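Aldo-keto reductase family 1, member B4 (Aldose reductase) (Schistosoma japonicum, PDB 4HBK) probably reduces aldehydes such as aldose sugars to alcohols with NADPH as the hydride donor, as an aldo-keto reductase of the aldose reductase type. Local coordinates at residues 59-64 with 82-87; 198-203 with 228-233. All blocks are in the same frame, centred on the assembly; numbering follows the deposited sequence.

Contact 1: 59-64 with 82-87; sequences GEVGAA and YRNEAE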
loop_
_atom_site.group_PDB
_atom_site.type_symbol
_atom_site.label_atom_id
_atom_site.label_comp_id
_atom_site.label_asym_id
_atom_site.label_seq_id
_atom_site.Cartn_x
_atom_site.Cartn_y
_atom_site.Cartn_z
ATOM N N GLY A 59 -6.398 18.178 8.656
ATOM C CA GLY A 59 -7.284 17.761 9.729
ATOM C C GLY A 59 -8.176 16.595 9.352
ATOM O O GLY A 59 -8.787 15.953 10.213
ATOM N N GLU A 60 -8.255 16.296 8.064
ATOM C CA GLU A 60 -9.086 15.179 7.628
ATOM C C GLU A 60 -8.458 13.818 7.979
ATOM O O GLU A 60 -9.161 12.907 8.434
ATOM C CB GLU A 60 -9.402 15.284 6.135
ATOM C CG GLU A 60 -10.317 16.459 5.783
ATOM C CD GLU A 60 -11.739 16.234 6.255
ATOM O OE1 GLU A 60 -12.325 17.150 6.864
ATOM O OE2 GLU A 60 -12.272 15.129 6.019
ATOM N N VAL A 61 -7.144 13.675 7.790
ATOM C CA VAL A 61 -6.511 12.387 8.054
ATOM C C VAL A 61 -6.557 11.992 9.533
ATOM O O VAL A 61 -6.812 10.829 9.868
ATOM C CB VAL A 61 -5.060 12.288 7.510
ATOM C CG1 VAL A 61 -4.094 13.098 8.366
ATOM C CG2 VAL A 61 -4.622 10.835 7.480
ATOM N N GLY A 62 -6.330 12.957 10.418
ATOM C CA GLY A 62 -6.357 12.688 11.844
ATOM C C GLY A 62 -7.704 12.126 12.255
ATOM O O GLY A 62 -7.801 11.128 12.986
ATOM N N ALA A 63 -8.759 12.763 11.764
ATOM C CA ALA A 63 -10.114 12.342 12.095
ATOM C C ALA A 63 -10.440 10.986 11.469
ATOM O O ALA A 63 -11.139 10.162 12.075
ATOM C CB ALA A 63 -11.119 13.395 11.655
ATOM N N ALA A 64 -9.936 10.762 10.255
ATOM C CA ALA A 64 -10.096 9.475 9.579
ATOM C C ALA A 64 -9.448 8.342 10.383
ATOM O O ALA A 64 -10.030 7.265 10.522
ATOM C CB ALA A 64 -9.526 9.531 8.172
ATOM N N TYR A 82 3.190 11.770 1.638
ATOM C CA TYR A 82 1.908 12.467 1.805
ATOM C C TYR A 82 2.054 13.614 2.796
ATOM O O TYR A 82 1.141 14.419 2.964
ATOM C CB TYR A 82 0.823 11.503 2.279
ATOM C CG TYR A 82 0.580 10.370 1.317
ATOM C CD1 TYR A 82 0.417 10.617 -0.043
ATOM C CD2 TYR A 82 0.527 9.062 1.756
ATOM C CE1 TYR A 82 0.197 9.591 -0.934
ATOM C CE2 TYR A 82 0.306 8.022 0.869
ATOM C CZ TYR A 82 0.146 8.294 -0.474
ATOM O OH TYR A 82 -0.077 7.273 -1.370
ATOM N N ARG A 83 3.200 13.661 3.471
ATOM C CA ARG A 83 3.538 14.766 4.362
ATOM C C ARG A 83 2.518 14.985 5.481
ATOM O O ARG A 83 2.248 16.124 5.860
ATOM C CB ARG A 83 3.699 16.051 3.546
ATOM C CG ARG A 83 4.880 15.998 2.597
ATOM C CD ARG A 83 5.654 17.302 2.613
ATOM N NE ARG A 83 5.391 18.085 1.412
ATOM C CZ ARG A 83 6.339 18.582 0.624
ATOM N NH1 ARG A 83 7.620 18.386 0.915
ATOM N NH2 ARG A 83 6.006 19.283 -0.452
ATOM N N ASN A 84 1.956 13.902 6.011
ATOM C CA ASN A 84 0.978 14.012 7.089
ATOM C C ASN A 84 1.165 12.964 8.170
ATOM O O ASN A 84 0.242 12.685 8.930
ATOM C CB ASN A 84 -0.449 13.920 6.535
ATOM C CG ASN A 84 -0.690 12.637 5.774
ATOM O OD1 ASN A 84 0.140 11.728 5.804
ATOM N ND2 ASN A 84 -1.830 12.549 5.093
ATOM N N GLU A 85 2.353 12.375 8.243
ATOM C CA GLU A 85 2.594 11.324 9.227
ATOM C C GLU A 85 2.613 11.893 10.646
ATOM O O GLU A 85 2.351 11.176 11.610
ATOM C CB GLU A 85 3.888 10.566 8.923
ATOM C CG GLU A 85 3.843 9.810 7.603
ATOM C CD GLU A 85 5.022 8.881 7.405
ATOM O OE1 GLU A 85 6.181 9.334 7.530
ATOM O OE2 GLU A 85 4.791 7.687 7.125
ATOM N N ALA A 86 2.909 13.184 10.776
ATOM C CA ALA A 86 2.890 13.821 12.089
ATOM C C ALA A 86 1.451 13.949 12.601
ATOM O O ALA A 86 1.185 13.710 13.773
ATOM C CB ALA A 86 3.581 15.183 12.040
ATOM N N GLU A 87 0.528 14.313 11.713
ATOM C CA GLU A 87 -0.888 14.376 12.068
ATOM C C GLU A 87 -1.429 12.985 12.366
ATOM O O GLU A 87 -2.259 12.804 13.259
ATOM C CB GLU A 87 -1.709 15.029 10.949
ATOM C CG GLU A 87 -1.558 16.542 10.840
ATOM C CD GLU A 87 -0.151 16.996 10.427
ATOM O OE1 GLU A 87 0.567 16.226 9.732
ATOM O OE2 GLU A 87 0.232 18.135 10.809
#
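V61 reaches from the first turn of helix 60-71 to the start of helix 85-98 and meets two side chains there, N84 and E87. Its CB already lies 4.0 Å from ND2 of N84. From CB the two methyls part: a chi1 of 74° tucks CG1 over the backbone, between N and C, and brings it 4.0 Å from both CB of E87 and ND2 of N84, whereas CG2 meets only the amide, 4.1 Å from N84 ND2. The amide nitrogen of N84 thus rests against the whole isopropyl group, in van der Waals contact and without a hydrogen bond across the contact. N84 is the N-cap residue of helix 85-98, and its amide turns toward V61. E87 touches with its CB and then bends at chi2 (66°), leading its carboxylate away from the valine. Beside this, G62 passes close to the partner helix, its CA 4.3 Å from the carbonyl O of E87; the closest pair of CA atoms, G62 and E87, is 5.7 Å apart. Y82, the predicted proton donor, precedes N84 by two residues and hydrogen-bonds K291 through its hydroxyl. On the flanks, A64 packs on I298 of helix 295-302 and E85 on helix 119-133. The contact joins the starts of two consecutive helices around the barrel, with strand 75-77 between them in the chain.

Contact 2: 198-203 with 228-233; sequences RQIQNI and VEYAQS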
loop_
_atom_site.group_PDB
_atom_site.type_symbol
_atom_site.label_atom_id
_atom_site.label_comp_id
_atom_site.label_asym_id
_atom_site.label_seq_id
_atom_site.Cartn_x
_atom_site.Cartn_y
_atom_site.Cartn_z
ATOM N N ARG A 198 10.262 -8.511 -13.044
ATOM C CA ARG A 198 11.706 -8.453 -13.279
ATOM C C ARG A 198 12.418 -7.884 -12.059
ATOM O O ARG A 198 13.398 -8.446 -11.575
ATOM C CB ARG A 198 11.973 -7.531 -14.479
ATOM C CG ARG A 198 13.191 -7.842 -15.331
ATOM C CD ARG A 198 13.656 -6.590 -16.108
ATOM N NE ARG A 198 14.338 -5.658 -15.202
ATOM C CZ ARG A 198 13.953 -4.407 -14.934
ATOM N NH1 ARG A 198 12.877 -3.878 -15.515
ATOM N NH2 ARG A 198 14.655 -3.677 -14.074
ATOM N N GLN A 199 11.907 -6.760 -11.569
ATOM C CA GLN A 199 12.535 -6.038 -10.470
ATOM C C GLN A 199 12.430 -6.812 -9.160
ATOM O O GLN A 199 13.365 -6.836 -8.365
ATOM C CB GLN A 199 11.916 -4.645 -10.343
ATOM C CG GLN A 199 12.241 -3.740 -11.524
ATOM C CD GLN A 199 11.388 -2.492 -11.544
ATOM O OE1 GLN A 199 10.220 -2.522 -11.154
ATOM N NE2 GLN A 199 11.963 -1.383 -11.999
ATOM N N ILE A 200 11.294 -7.457 -8.938
ATOM C CA ILE A 200 11.136 -8.314 -7.767
ATOM C C ILE A 200 12.089 -9.523 -7.839
ATOM O O ILE A 200 12.766 -9.849 -6.867
ATOM C CB ILE A 200 9.678 -8.791 -7.624
ATOM C CG1 ILE A 200 8.746 -7.587 -7.469
ATOM C CG2 ILE A 200 9.552 -9.791 -6.455
ATOM C CD1 ILE A 200 7.257 -7.915 -7.591
ATOM N N GLN A 201 12.142 -10.174 -8.999
ATOM C CA GLN A 201 13.072 -11.277 -9.216
ATOM C C GLN A 201 14.463 -10.880 -8.749
ATOM O O GLN A 201 15.088 -11.589 -7.972
ATOM C CB GLN A 201 13.107 -11.691 -10.691
ATOM C CG GLN A 201 11.929 -12.579 -11.115
ATOM C CD GLN A 201 11.863 -12.810 -12.627
ATOM O OE1 GLN A 201 12.111 -11.901 -13.420
ATOM N NE2 GLN A 201 11.528 -14.030 -13.027
ATOM N N ASN A 202 14.934 -9.726 -9.206
ATOM C CA ASN A 202 16.264 -9.250 -8.857
ATOM C C ASN A 202 16.451 -9.042 -7.358
ATOM O O ASN A 202 17.497 -9.387 -6.811
ATOM C CB ASN A 202 16.586 -7.949 -9.589
ATOM C CG ASN A 202 17.930 -7.378 -9.181
ATOM O OD1 ASN A 202 18.972 -7.947 -9.498
ATOM N ND2 ASN A 202 17.915 -6.250 -8.476
ATOM N N ILE A 203 15.454 -8.459 -6.700
ATOM C CA ILE A 203 15.512 -8.287 -5.249
ATOM C C ILE A 203 15.646 -9.655 -4.568
ATOM O O ILE A 203 16.469 -9.835 -3.665
ATOM C CB ILE A 203 14.252 -7.568 -4.700
ATOM C CG1 ILE A 203 14.304 -6.064 -4.986
ATOM C CG2 ILE A 203 14.107 -7.815 -3.204
ATOM C CD1 ILE A 203 15.276 -5.328 -4.114
ATOM N N VAL A 228 0.222 -10.379 -9.866
ATOM C CA VAL A 228 -0.277 -10.879 -8.592
ATOM C C VAL A 228 0.018 -12.365 -8.458
ATOM O O VAL A 228 0.453 -12.838 -7.404
ATOM C CB VAL A 228 -1.788 -10.675 -8.436
ATOM C CG1 VAL A 228 -2.293 -11.524 -7.280
ATOM C CG2 VAL A 228 -2.121 -9.182 -8.215
ATOM N N GLU A 229 -0.216 -13.109 -9.532
ATOM C CA GLU A 229 0.036 -14.543 -9.489
ATOM C C GLU A 229 1.521 -14.803 -9.274
ATOM O O GLU A 229 1.899 -15.662 -8.476
ATOM C CB GLU A 229 -0.467 -15.223 -10.762
ATOM C CG GLU A 229 -1.986 -15.311 -10.831
ATOM C CD GLU A 229 -2.469 -16.088 -12.048
ATOM O OE1 GLU A 229 -3.633 -16.537 -12.039
ATOM O OE2 GLU A 229 -1.686 -16.254 -13.013
ATOM N N TYR A 230 2.361 -14.052 -9.979
ATOM C CA TYR A 230 3.792 -14.179 -9.790
ATOM C C TYR A 230 4.201 -13.911 -8.345
ATOM O O TYR A 230 4.887 -14.720 -7.728
ATOM C CB TYR A 230 4.577 -13.240 -10.692
ATOM C CG TYR A 230 6.004 -13.121 -10.201
ATOM C CD1 TYR A 230 6.925 -14.158 -10.400
ATOM C CD2 TYR A 230 6.417 -12.002 -9.490
ATOM C CE1 TYR A 230 8.222 -14.058 -9.930
ATOM C CE2 TYR A 230 7.712 -11.894 -9.011
ATOM C CZ TYR A 230 8.609 -12.918 -9.235
ATOM O OH TYR A 230 9.891 -12.798 -8.748
ATOM N N ALA A 231 3.793 -12.768 -7.805
ATOM C CA ALA A 231 4.202 -12.420 -6.451
ATOM C C ALA A 231 3.774 -13.476 -5.417
ATOM O O ALA A 231 4.568 -13.870 -4.560
ATOM C CB ALA A 231 3.711 -11.018 -6.061
ATOM N N GLN A 232 2.530 -13.932 -5.496
ATOM C CA GLN A 232 2.053 -14.965 -4.578
ATOM C C GLN A 232 2.825 -16.274 -4.784
ATOM O O GLN A 232 3.112 -16.976 -3.823
ATOM C CB GLN A 232 0.535 -15.162 -4.712
ATOM C CG GLN A 232 -0.257 -13.912 -4.302
ATOM C CD GLN A 232 -1.754 -14.000 -4.577
ATOM O OE1 GLN A 232 -2.210 -14.774 -5.429
ATOM N NE2 GLN A 232 -2.531 -13.197 -3.847
ATOM N N SER A 233 3.184 -16.583 -6.031
ATOM C CA SER A 233 3.928 -17.808 -6.311
ATOM C C SER A 233 5.281 -17.834 -5.593
ATOM O O SER A 233 5.739 -18.892 -5.194
ATOM C CB SER A 233 4.094 -18.038 -7.823
ATOM O OG SER A 233 5.179 -17.301 -8.360
#
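Y230 lays its ring alongside I200, the two side chains running antiparallel, side by side, and ends against Q201. I200 meets the ring at its edge: CB lies in the ring plane, and the methyl CG2 is 3.8 Å from CE2 of Y230. With CG anti to the backbone N (chi1 164°), the tyrosine projects from helix 225-233 toward helix 197-206. Its hydroxyl comes to the aliphatic part of Q201, CG being 3.1 Å from OH of Y230, a close approach between carbon and oxygen. The Q201 and Y230 side chains meet at a slant, with the Q201 amide plane turned 81° from the ring plane. The backbone N of Q201 also lies 3.5 Å from the Y230 OH, but the angle is too poor for a hydrogen bond. One turn on, S233 OG donates to the carbonyl O of Y230 over 2.7 Å, a bond within helix 225-233. The nearest CA atoms, I200 and A231, are 8.2 Å apart, and the tyrosine spans the space between the helices. Beneath it, I200 and A231 both pack on L214 of strand 213-217, and A231 also reaches V238 of strand 237-241; the contact therefore joins two successive helices on the outside of the parallel barrel.

Both contacts pair consecutive outer helices of the eight-stranded parallel barrel of the aldo-keto reductase fold, but they lie on opposite sides of the chain's centre, with their own centres 32 Å apart and nearest atoms about 17 Å apart. Along the chain, contact 1 closes before contact 2 opens. They differ in their place relative to the predicted active-site residues: residues 82-87 of contact 1 include Y82, the predicted proton donor, and the side chain of N84 is about 9 Å from that of K111, predicted to lower the pKa of that tyrosine, and about 10 Å from that of H144, the predicted substrate-binding residue. Contact 2 lies away from these sites, and its helices flank strand 213-217.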